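Local coordinates for protein bacteriocin (Brevibacillus sp. SKDU10, PDB 6LWZ) that acts as a bacteriocin, an antimicrobial peptide of the defensin-like laterosporulin family that probably inhibits or kills competing bacteria, at residues A[11-16]-A[31-36]; A[24-29]-A[45-50]; A[1-6]-A[40-45]. One frame throughout, in Å; residues are numbered along the deposited sequence.

Contacts 1 and 2 pair strands of one small antiparallel sheet with strand order 10-20, 26-35, 40-48, while contact 3 packs the irregular segment 1-6 onto its outer strand 40-48. Contacts 1 and 2 both use the middle strand 26-35, pairing it with 10-20 and with 40-48 respectively, and their centres are about 19 Å apart on opposite sides of the chain's centre. They still meet where V15 CG1 packs on K29 CD at 3.6 Å. The centre of contact 3 is about 8 Å from that of contact 1 and about 17 Å from that of contact 2, with which it shares T45. A disulfide, C6 SG to C35 SG at 2.0 Å, ties contact 3 to contact 1.

Contact 1 (A[11-16]-A[31-36])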
loop_
_atom_site.group_PDB
_atom_site.type_symbol
_atom_site.label_atom_id
_atom_site.label_comp_id
_atom_site.label_asym_id
_atom_site.label_seq_id
_atom_site.Cartn_x
_atom_site.Cartn_y
_atom_site.Cartn_z
ATOM N N ASP A 11 13.880 -3.008 -1.373
ATOM C CA ASP A 11 14.168 -4.405 -1.096
ATOM C C ASP A 11 12.979 -5.262 -1.507
ATOM O O ASP A 11 13.128 -6.194 -2.287
ATOM C CB ASP A 11 14.499 -4.600 0.384
ATOM C CG ASP A 11 15.048 -5.988 0.690
ATOM O OD1 ASP A 11 15.514 -6.683 -0.239
ATOM O OD2 ASP A 11 15.009 -6.388 1.874
ATOM N N ARG A 12 11.802 -4.941 -0.979
ATOM C CA ARG A 12 10.563 -5.605 -1.394
ATOM C C ARG A 12 9.344 -4.721 -1.134
ATOM O O ARG A 12 9.452 -3.644 -0.553
ATOM C CB ARG A 12 10.404 -6.973 -0.707
ATOM C CG ARG A 12 10.372 -6.929 0.816
ATOM C CD ARG A 12 10.991 -8.178 1.427
ATOM N NE ARG A 12 12.407 -8.310 1.074
ATOM C CZ ARG A 12 13.178 -9.363 1.345
ATOM N NH1 ARG A 12 12.699 -10.423 1.987
ATOM N NH2 ARG A 12 14.451 -9.353 0.965
ATOM N N PHE A 13 8.195 -5.182 -1.611
ATOM C CA PHE A 13 6.918 -4.556 -1.321
ATOM C C PHE A 13 6.148 -5.428 -0.340
ATOM O O PHE A 13 6.162 -6.651 -0.456
ATOM C CB PHE A 13 6.110 -4.389 -2.603
ATOM C CG PHE A 13 6.621 -3.303 -3.497
ATOM C CD1 PHE A 13 7.668 -3.547 -4.374
ATOM C CD2 PHE A 13 6.057 -2.031 -3.461
ATOM C CE1 PHE A 13 8.143 -2.542 -5.206
ATOM C CE2 PHE A 13 6.523 -1.020 -4.288
ATOM C CZ PHE A 13 7.570 -1.274 -5.161
ATOM N N ILE A 14 5.501 -4.794 0.634
ATOM C CA ILE A 14 4.586 -5.486 1.543
ATOM C C ILE A 14 3.140 -5.016 1.331
ATOM O O ILE A 14 2.830 -3.830 1.449
ATOM C CB ILE A 14 4.987 -5.299 3.018
ATOM C CG1 ILE A 14 6.390 -5.846 3.259
ATOM C CG2 ILE A 14 4.013 -6.024 3.932
ATOM C CD1 ILE A 14 7.466 -4.802 3.138
ATOM N N VAL A 15 2.266 -5.978 1.047
ATOM C CA VAL A 15 0.868 -5.728 0.707
ATOM C C VAL A 15 -0.019 -6.115 1.879
ATOM O O VAL A 15 -0.020 -7.264 2.297
ATOM C CB VAL A 15 0.450 -6.563 -0.516
ATOM C CG1 VAL A 15 -1.039 -6.428 -0.793
ATOM C CG2 VAL A 15 1.253 -6.157 -1.737
ATOM N N LYS A 16 -0.764 -5.142 2.398
ATOM C CA LYS A 16 -1.664 -5.351 3.527
ATOM C C LYS A 16 -3.100 -5.093 3.091
ATOM O O LYS A 16 -3.456 -3.971 2.742
ATOM C CB LYS A 16 -1.286 -4.424 4.680
ATOM C CG LYS A 16 -0.010 -4.832 5.399
ATOM C CD LYS A 16 0.758 -3.633 5.934
ATOM C CE LYS A 16 2.016 -4.060 6.676
ATOM N NZ LYS A 16 2.868 -2.908 7.090
ATOM N N VAL A 31 -0.281 -0.556 0.345
ATOM C CA VAL A 31 0.987 -1.039 -0.179
ATOM C C VAL A 31 2.128 -0.240 0.439
ATOM O O VAL A 31 2.128 0.992 0.407
ATOM C CB VAL A 31 1.049 -0.918 -1.720
ATOM C CG1 VAL A 31 2.365 -1.464 -2.271
ATOM C CG2 VAL A 31 -0.118 -1.648 -2.357
ATOM N N TYR A 32 3.098 -0.958 0.990
ATOM C CA TYR A 32 4.299 -0.363 1.563
ATOM C C TYR A 32 5.517 -0.874 0.813
ATOM O O TYR A 32 5.485 -1.957 0.220
ATOM C CB TYR A 32 4.420 -0.734 3.043
ATOM C CG TYR A 32 3.540 0.081 3.964
ATOM C CD1 TYR A 32 2.162 -0.094 3.974
ATOM C CD2 TYR A 32 4.091 1.022 4.836
ATOM C CE1 TYR A 32 1.349 0.650 4.817
ATOM C CE2 TYR A 32 3.291 1.774 5.685
ATOM C CZ TYR A 32 1.917 1.587 5.673
ATOM O OH TYR A 32 1.110 2.328 6.508
ATOM N N VAL A 33 6.583 -0.080 0.841
ATOM C CA VAL A 33 7.891 -0.498 0.335
ATOM C C VAL A 33 8.803 -0.742 1.525
ATOM O O VAL A 33 8.857 0.073 2.452
ATOM C CB VAL A 33 8.560 0.545 -0.609
ATOM C CG1 VAL A 33 7.601 0.988 -1.694
ATOM C CG2 VAL A 33 9.065 1.761 0.151
ATOM N N ALA A 34 9.494 -1.876 1.513
ATOM C CA ALA A 34 10.571 -2.124 2.454
ATOM C C ALA A 34 11.849 -1.780 1.725
ATOM O O ALA A 34 12.160 -2.374 0.698
ATOM C CB ALA A 34 10.579 -3.567 2.903
ATOM N N CYS A 35 12.559 -0.786 2.235
ATOM C CA CYS A 35 13.796 -0.320 1.622
ATOM C C CYS A 35 14.992 -1.139 2.094
ATOM O O CYS A 35 14.962 -1.735 3.174
ATOM C CB CYS A 35 14.026 1.157 1.959
ATOM S SG CYS A 35 12.772 2.282 1.304
ATOM N N MET A 36 16.073 -1.039 1.348
ATOM C CA MET A 36 17.320 -1.613 1.767
ATOM C C MET A 36 17.791 -0.735 2.930
ATOM O O MET A 36 18.071 -1.237 3.959
ATOM C CB MET A 36 18.354 -1.617 0.648
ATOM C CG MET A 36 18.026 -2.428 -0.580
ATOM S SD MET A 36 17.936 -4.199 -0.452
ATOM C CE MET A 36 19.634 -4.646 -0.285
HETATM O O HOH W 1 14.008 -4.670 3.757
#
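V31 and F13 meet on one face of an antiparallel beta hairpin, formed by strands 10-20 and 26-35 of this defensin-like sheet. The V31 methyl CG1 approaches F13 CD2 at 3.9 Å, a modest contact between a branched aliphatic residue and a flat ring.

Y32, on the other face, bonds to I14 through both backbone groups. Its carbonyl O accepts I14 N at 2.9 Å, and the same oxygen also receives a CA-H...O contact from F13. Its ring serves K16: NZ stands over one face, 4.4 Å from the ring centroid and 14° off the normal, a cation-pi contact that suits a long basic chain at a partly exposed position.

V33 lies on the same sheet face as F13 and V31. The side chains of V33 and F13 lie side by side and point the same way, V33 CG1 touching F13 CE2 at 3.5 Å, while V33 also packs on C2, C6 and C43, which makes a compact apolar residue fitting here.

At A34 the strands form a classic beta bulge, because D11 and R12 both face it. A34 O accepts D11 N at 2.8 Å and R12 N at 3.1 Å, and A34 N in turn donates to R12 O. The small methyl suits this buried place: A34 CB meets I14 CD1 at 3.4 Å, tighter than usual. I14 chi2 of 94°, off the staggered value, sets CD1 there and suggests some strain.

C35 turns its side chain away to its disulfide with C6, while its carbonyl O shares a bridging water with D11 OD2. Finally M36 crosses D11 at about a right angle. The other carboxylate oxygen, D11 OD1, takes the salt bridge from R12 NH2 and lies 3.5 Å from M36 SD.

Contact 2 (A[24-29]-A[45-50]); sequences EKKYYK and TEWGGP
G48 N donates to Y27 O at 2.6 Å, the shortest polar bond between the two strands here. It lies in the second hairpin of the antiparallel sheet, strands 26-35 and 40-48, at a beta bulge: K26 pairs with P50 but Y28 with W47, one residue out of step. Y27 N in turn donates to G49 O at 3.0 Å, and K26 CA adds a CA-H...O contact to that oxygen at 3.2 Å. Beyond the bulge the pairing becomes regular, with K29 and E46 exchanging two backbone bonds; E46 N reaches K29 O at 2.8 Å.

Glycine suits position 48, where the backbone comes close to Y27 and there is no side chain to place. The chain turns its corner at G49, and P50, just beyond it, sits in a non-hydrogen-bonded pair with K26, where its missing N-H costs no cross-strand bond.

W47 is the broad surface to which the other side chains gather. K26, extended at chi2, bends at chi3 (-74°), which turns CE ahead of NZ over the indole. NZ stands 4.1 Å from the centroid of the five-membered ring and 15° off the normal, a cation-pi contact. T45 CG2 covers the opposite face toward the rim, and Y27 O lies at the edge, in plane. Y28 CB packs obliquely on CZ3 at 3.6 Å; H21 meets both Y28 and W47 edge-to-face.

E46 OE1 makes a salt bridge with R44 NH2, and T45 OG1 bonds to Q30. E24 forms a long salt bridge to K26 NZ and crosses W47 at about a right angle, its CG coming up obliquely to W47 CH2 at 3.4 Å.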
loop_
_atom_site.group_PDB
_atom_site.type_symbol
_atom_site.label_atom_id
_atom_site.label_comp_id
_atom_site.label_asym_id
_atom_site.label_seq_id
_atom_site.Cartn_x
_atom_site.Cartn_y
_atom_site.Cartn_z
ATOM N N GLU A 24 -14.549 5.198 -0.070
ATOM C CA GLU A 24 -14.679 4.718 -1.450
ATOM C C GLU A 24 -15.538 3.449 -1.571
ATOM O O GLU A 24 -15.977 3.112 -2.667
ATOM C CB GLU A 24 -13.293 4.473 -2.047
ATOM C CG GLU A 24 -12.438 5.728 -2.143
ATOM C CD GLU A 24 -12.786 6.600 -3.338
ATOM O OE1 GLU A 24 -12.793 7.837 -3.196
ATOM O OE2 GLU A 24 -13.046 6.058 -4.426
ATOM N N LYS A 25 -15.774 2.755 -0.455
ATOM C CA LYS A 25 -16.639 1.561 -0.437
ATOM C C LYS A 25 -16.246 0.555 -1.525
ATOM O O LYS A 25 -17.077 0.070 -2.301
ATOM C CB LYS A 25 -18.111 1.966 -0.531
ATOM C CG LYS A 25 -18.503 2.976 0.539
ATOM C CD LYS A 25 -19.980 2.900 0.902
ATOM C CE LYS A 25 -20.874 3.412 -0.219
ATOM N NZ LYS A 25 -22.102 4.076 0.316
ATOM N N LYS A 26 -14.945 0.282 -1.562
ATOM C CA LYS A 26 -14.337 -0.723 -2.421
ATOM C C LYS A 26 -13.327 -1.440 -1.550
ATOM O O LYS A 26 -12.754 -0.851 -0.623
ATOM C CB LYS A 26 -13.600 -0.088 -3.607
ATOM C CG LYS A 26 -14.479 0.322 -4.783
ATOM C CD LYS A 26 -13.667 0.953 -5.914
ATOM C CE LYS A 26 -13.208 2.359 -5.568
ATOM N NZ LYS A 26 -12.384 2.962 -6.646
ATOM N N TYR A 27 -13.101 -2.711 -1.843
ATOM C CA TYR A 27 -12.006 -3.428 -1.213
ATOM C C TYR A 27 -10.714 -2.702 -1.536
ATOM O O TYR A 27 -10.571 -2.152 -2.628
ATOM C CB TYR A 27 -11.955 -4.865 -1.714
ATOM C CG TYR A 27 -13.104 -5.693 -1.211
ATOM C CD1 TYR A 27 -13.285 -5.891 0.150
ATOM C CD2 TYR A 27 -14.017 -6.278 -2.088
ATOM C CE1 TYR A 27 -14.337 -6.646 0.633
ATOM C CE2 TYR A 27 -15.080 -7.037 -1.612
ATOM C CZ TYR A 27 -15.234 -7.219 -0.248
ATOM O OH TYR A 27 -16.281 -7.970 0.257
ATOM N N TYR A 28 -9.786 -2.661 -0.586
ATOM C CA TYR A 28 -8.500 -2.017 -0.831
ATOM C C TYR A 28 -7.349 -2.678 -0.072
ATOM O O TYR A 28 -7.548 -3.370 0.933
ATOM C CB TYR A 28 -8.566 -0.507 -0.513
ATOM C CG TYR A 28 -8.574 -0.188 0.965
ATOM C CD1 TYR A 28 -9.692 -0.456 1.739
ATOM C CD2 TYR A 28 -7.462 0.370 1.589
ATOM C CE1 TYR A 28 -9.716 -0.173 3.091
ATOM C CE2 TYR A 28 -7.475 0.660 2.947
ATOM C CZ TYR A 28 -8.607 0.385 3.688
ATOM O OH TYR A 28 -8.639 0.643 5.034
ATOM N N LYS A 29 -6.145 -2.462 -0.593
ATOM C CA LYS A 29 -4.912 -2.929 0.030
ATOM C C LYS A 29 -3.988 -1.743 0.201
ATOM O O LYS A 29 -3.836 -0.945 -0.723
ATOM C CB LYS A 29 -4.221 -3.975 -0.845
ATOM C CG LYS A 29 -5.089 -5.175 -1.175
ATOM C CD LYS A 29 -4.385 -6.133 -2.120
ATOM C CE LYS A 29 -5.358 -7.153 -2.679
ATOM N NZ LYS A 29 -4.664 -8.182 -3.488
ATOM N N THR A 45 -2.321 2.983 -2.285
ATOM C CA THR A 45 -3.506 2.165 -2.072
ATOM C C THR A 45 -3.861 1.485 -3.385
ATOM O O THR A 45 -3.862 2.132 -4.434
ATOM C CB THR A 45 -4.703 3.035 -1.623
ATOM O OG1 THR A 45 -4.468 3.535 -0.298
ATOM C CG2 THR A 45 -6.019 2.235 -1.648
ATOM N N GLU A 46 -4.179 0.193 -3.313
ATOM C CA GLU A 46 -4.590 -0.606 -4.470
ATOM C C GLU A 46 -6.074 -0.936 -4.339
ATOM O O GLU A 46 -6.490 -1.486 -3.325
ATOM C CB GLU A 46 -3.764 -1.898 -4.517
ATOM C CG GLU A 46 -4.186 -2.912 -5.569
ATOM C CD GLU A 46 -3.975 -2.434 -6.995
ATOM O OE1 GLU A 46 -3.222 -1.454 -7.211
ATOM O OE2 GLU A 46 -4.558 -3.052 -7.913
ATOM N N TRP A 47 -6.871 -0.614 -5.354
ATOM C CA TRP A 47 -8.324 -0.772 -5.262
ATOM C C TRP A 47 -8.800 -2.122 -5.771
ATOM O O TRP A 47 -8.286 -2.642 -6.755
ATOM C CB TRP A 47 -9.045 0.330 -6.033
ATOM C CG TRP A 47 -8.817 1.697 -5.488
ATOM C CD1 TRP A 47 -8.201 2.735 -6.119
ATOM C CD2 TRP A 47 -9.202 2.184 -4.196
ATOM N NE1 TRP A 47 -8.173 3.835 -5.301
ATOM C CE2 TRP A 47 -8.783 3.526 -4.115
ATOM C CE3 TRP A 47 -9.860 1.612 -3.099
ATOM C CZ2 TRP A 47 -8.997 4.312 -2.978
ATOM C CZ3 TRP A 47 -10.072 2.392 -1.966
ATOM C CH2 TRP A 47 -9.638 3.728 -1.915
ATOM N N GLY A 48 -9.798 -2.669 -5.090
ATOM C CA GLY A 48 -10.428 -3.925 -5.473
ATOM C C GLY A 48 -11.851 -3.706 -5.951
ATOM O O GLY A 48 -12.202 -2.629 -6.450
ATOM N N GLY A 49 -12.683 -4.726 -5.778
ATOM C CA GLY A 49 -14.056 -4.686 -6.271
ATOM C C GLY A 49 -14.961 -3.780 -5.459
ATOM O O GLY A 49 -14.523 -3.179 -4.466
ATOM N N PRO A 50 -16.232 -3.668 -5.877
ATOM C CA PRO A 50 -17.183 -2.924 -5.077
ATOM C C PRO A 50 -17.483 -3.654 -3.778
ATOM O O PRO A 50 -17.200 -4.850 -3.632
ATOM C CB PRO A 50 -18.418 -2.827 -5.968
ATOM C CG PRO A 50 -18.309 -3.958 -6.906
ATOM C CD PRO A 50 -16.854 -4.271 -7.064
#

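Contact 3 (A[1-6]-A[40-45]); sequences ACVNQC and HLYCRT
C2 and C43 are joined by a disulfide, SG to SG at 1.9 Å, which fastens the N-terminal segment to strand 40-48. Both sulfurs stand anti to their backbone N, C2 with chi1 -155° and C43 with chi1 -167°, a position that carries each sulfur to the other across the contact. The torsion about the S-S bond is modelled at -144°, but the S-S distance is short for a disulfide and makes that value doubtful.

Next to it runs the hydrogen bond of the contact: V3 N donates to C43 O at 3.0 Å, in the carbonyl plane and on a lone pair. V3 CG2 lies 3.3 Å from the same C43 O. That branch lies beside the backbone N of V3, which directs it to C43 O and, more loosely, to Y42 CE2 at 4.2 Å; a branched valine suits the place because one methyl serves both neighbours.

This is the cystine-stabilised three-stranded sheet of a defensin-like peptide, with segment 1-6 as an irregular flank laid on an outer strand. At the bridge that strand carries a classic beta bulge, C43 and R44 both facing V31.

N4 and L41 cross at about a right angle, N4 CB resting against L41 CB at 3.6 Å and against the methyl L41 CD1 at 3.7 Å. The apolar leucine is apt here, since it is the aliphatic carbon of N4 that it covers. At the other end R44 CB passes A1 O at 3.8 Å, while the far end of the arginine is taken up by E46. Y42 turns one ring face to R44 N and gives its hydroxyl proton to T45 OG1 at 2.9 Å.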
loop_
_atom_site.group_PDB
_atom_site.type_symbol
_atom_site.label_atom_id
_atom_site.label_comp_id
_atom_site.label_asym_id
_atom_site.label_seq_id
_atom_site.Cartn_x
_atom_site.Cartn_y
_atom_site.Cartn_z
ATOM N N ALA A 1 4.104 7.235 -8.752
ATOM C CA ALA A 1 2.863 6.745 -8.072
ATOM C C ALA A 1 3.074 6.270 -6.634
ATOM O O ALA A 1 2.108 6.101 -5.899
ATOM C CB ALA A 1 2.208 5.650 -8.890
ATOM N N CYS A 2 4.325 6.041 -6.246
ATOM C CA CYS A 2 4.678 5.742 -4.861
ATOM C C CYS A 2 4.977 7.038 -4.098
ATOM O O CYS A 2 5.669 7.918 -4.612
ATOM C CB CYS A 2 5.895 4.821 -4.836
ATOM S SG CYS A 2 6.023 3.806 -3.353
ATOM N N VAL A 3 4.469 7.148 -2.872
ATOM C CA VAL A 3 4.556 8.396 -2.103
ATOM C C VAL A 3 5.938 8.620 -1.499
ATOM O O VAL A 3 6.594 9.625 -1.784
ATOM C CB VAL A 3 3.497 8.439 -0.986
ATOM C CG1 VAL A 3 3.681 9.670 -0.107
ATOM C CG2 VAL A 3 2.108 8.441 -1.593
ATOM N N ASN A 4 6.354 7.701 -0.634
ATOM C CA ASN A 4 7.702 7.695 -0.090
ATOM C C ASN A 4 8.478 6.736 -0.972
ATOM O O ASN A 4 7.886 5.836 -1.573
ATOM C CB ASN A 4 7.705 7.191 1.358
ATOM C CG ASN A 4 6.879 8.063 2.295
ATOM O OD1 ASN A 4 5.723 7.761 2.582
ATOM N ND2 ASN A 4 7.473 9.136 2.784
ATOM N N GLN A 5 9.789 6.926 -1.073
ATOM C CA GLN A 5 10.637 5.975 -1.793
ATOM C C GLN A 5 11.985 5.791 -1.107
ATOM O O GLN A 5 12.326 6.503 -0.162
ATOM C CB GLN A 5 10.794 6.372 -3.273
ATOM C CG GLN A 5 9.664 5.852 -4.162
ATOM C CD GLN A 5 9.950 5.952 -5.653
ATOM O OE1 GLN A 5 11.026 6.389 -6.074
ATOM N NE2 GLN A 5 8.974 5.556 -6.466
ATOM N N CYS A 6 12.727 4.796 -1.583
ATOM C CA CYS A 6 13.982 4.391 -0.969
ATOM C C CYS A 6 15.152 5.226 -1.470
ATOM O O CYS A 6 15.167 5.633 -2.634
ATOM C CB CYS A 6 14.225 2.913 -1.252
ATOM S SG CYS A 6 12.837 1.907 -0.694
ATOM N N HIS A 40 10.010 0.219 6.496
ATOM C CA HIS A 40 8.721 0.445 5.895
ATOM C C HIS A 40 8.131 1.794 5.689
ATOM O O HIS A 40 7.873 2.502 6.621
ATOM C CB HIS A 40 7.716 -0.382 6.643
ATOM C CG HIS A 40 8.049 -1.816 6.636
ATOM N ND1 HIS A 40 9.331 -2.268 6.805
ATOM C CD2 HIS A 40 7.284 -2.898 6.434
ATOM C CE1 HIS A 40 9.340 -3.574 6.698
ATOM N NE2 HIS A 40 8.107 -3.979 6.494
ATOM N N LEU A 41 7.846 2.102 4.443
ATOM C CA LEU A 41 7.205 3.381 4.101
ATOM C C LEU A 41 5.969 3.103 3.254
ATOM O O LEU A 41 6.008 2.245 2.372
ATOM C CB LEU A 41 8.196 4.260 3.344
ATOM C CG LEU A 41 9.422 4.679 4.138
ATOM C CD1 LEU A 41 10.343 5.528 3.295
ATOM C CD2 LEU A 41 9.049 5.388 5.420
ATOM N N TYR A 42 4.924 3.860 3.544
ATOM C CA TYR A 42 3.650 3.767 2.808
ATOM C C TYR A 42 3.882 4.164 1.354
ATOM O O TYR A 42 4.433 5.204 1.095
ATOM C CB TYR A 42 2.652 4.748 3.402
ATOM C CG TYR A 42 1.396 4.836 2.597
ATOM C CD1 TYR A 42 0.498 3.797 2.607
ATOM C CD2 TYR A 42 1.121 5.936 1.822
ATOM C CE1 TYR A 42 -0.662 3.845 1.870
ATOM C CE2 TYR A 42 -0.035 6.010 1.083
ATOM C CZ TYR A 42 -0.922 4.958 1.107
ATOM O OH TYR A 42 -2.058 4.999 0.388
ATOM N N CYS A 43 3.431 3.312 0.451
ATOM C CA CYS A 43 3.602 3.569 -0.988
ATOM C C CYS A 43 2.298 4.074 -1.589
ATOM O O CYS A 43 2.284 5.198 -2.030
ATOM C CB CYS A 43 4.020 2.307 -1.735
ATOM S SG CYS A 43 4.622 2.587 -3.416
ATOM N N ARG A 44 1.258 3.255 -1.566
ATOM C CA ARG A 44 0.020 3.574 -2.259
ATOM C C ARG A 44 -1.111 2.635 -1.863
ATOM O O ARG A 44 -0.897 1.638 -1.183
ATOM C CB ARG A 44 0.245 3.532 -3.783
ATOM C CG ARG A 44 0.930 2.265 -4.283
ATOM C CD ARG A 44 0.961 2.163 -5.798
ATOM N NE ARG A 44 -0.199 1.434 -6.318
ATOM C CZ ARG A 44 -1.166 1.947 -7.080
ATOM N NH1 ARG A 44 -1.156 3.227 -7.459
ATOM N NH2 ARG A 44 -2.158 1.157 -7.479
ATOM N N THR A 45 -2.321 2.983 -2.285
ATOM C CA THR A 45 -3.506 2.165 -2.072
ATOM C C THR A 45 -3.861 1.485 -3.385
ATOM O O THR A 45 -3.862 2.132 -4.434
ATOM C CB THR A 45 -4.703 3.035 -1.623
ATOM O OG1 THR A 45 -4.468 3.535 -0.298
ATOM C CG2 THR A 45 -6.019 2.235 -1.648
#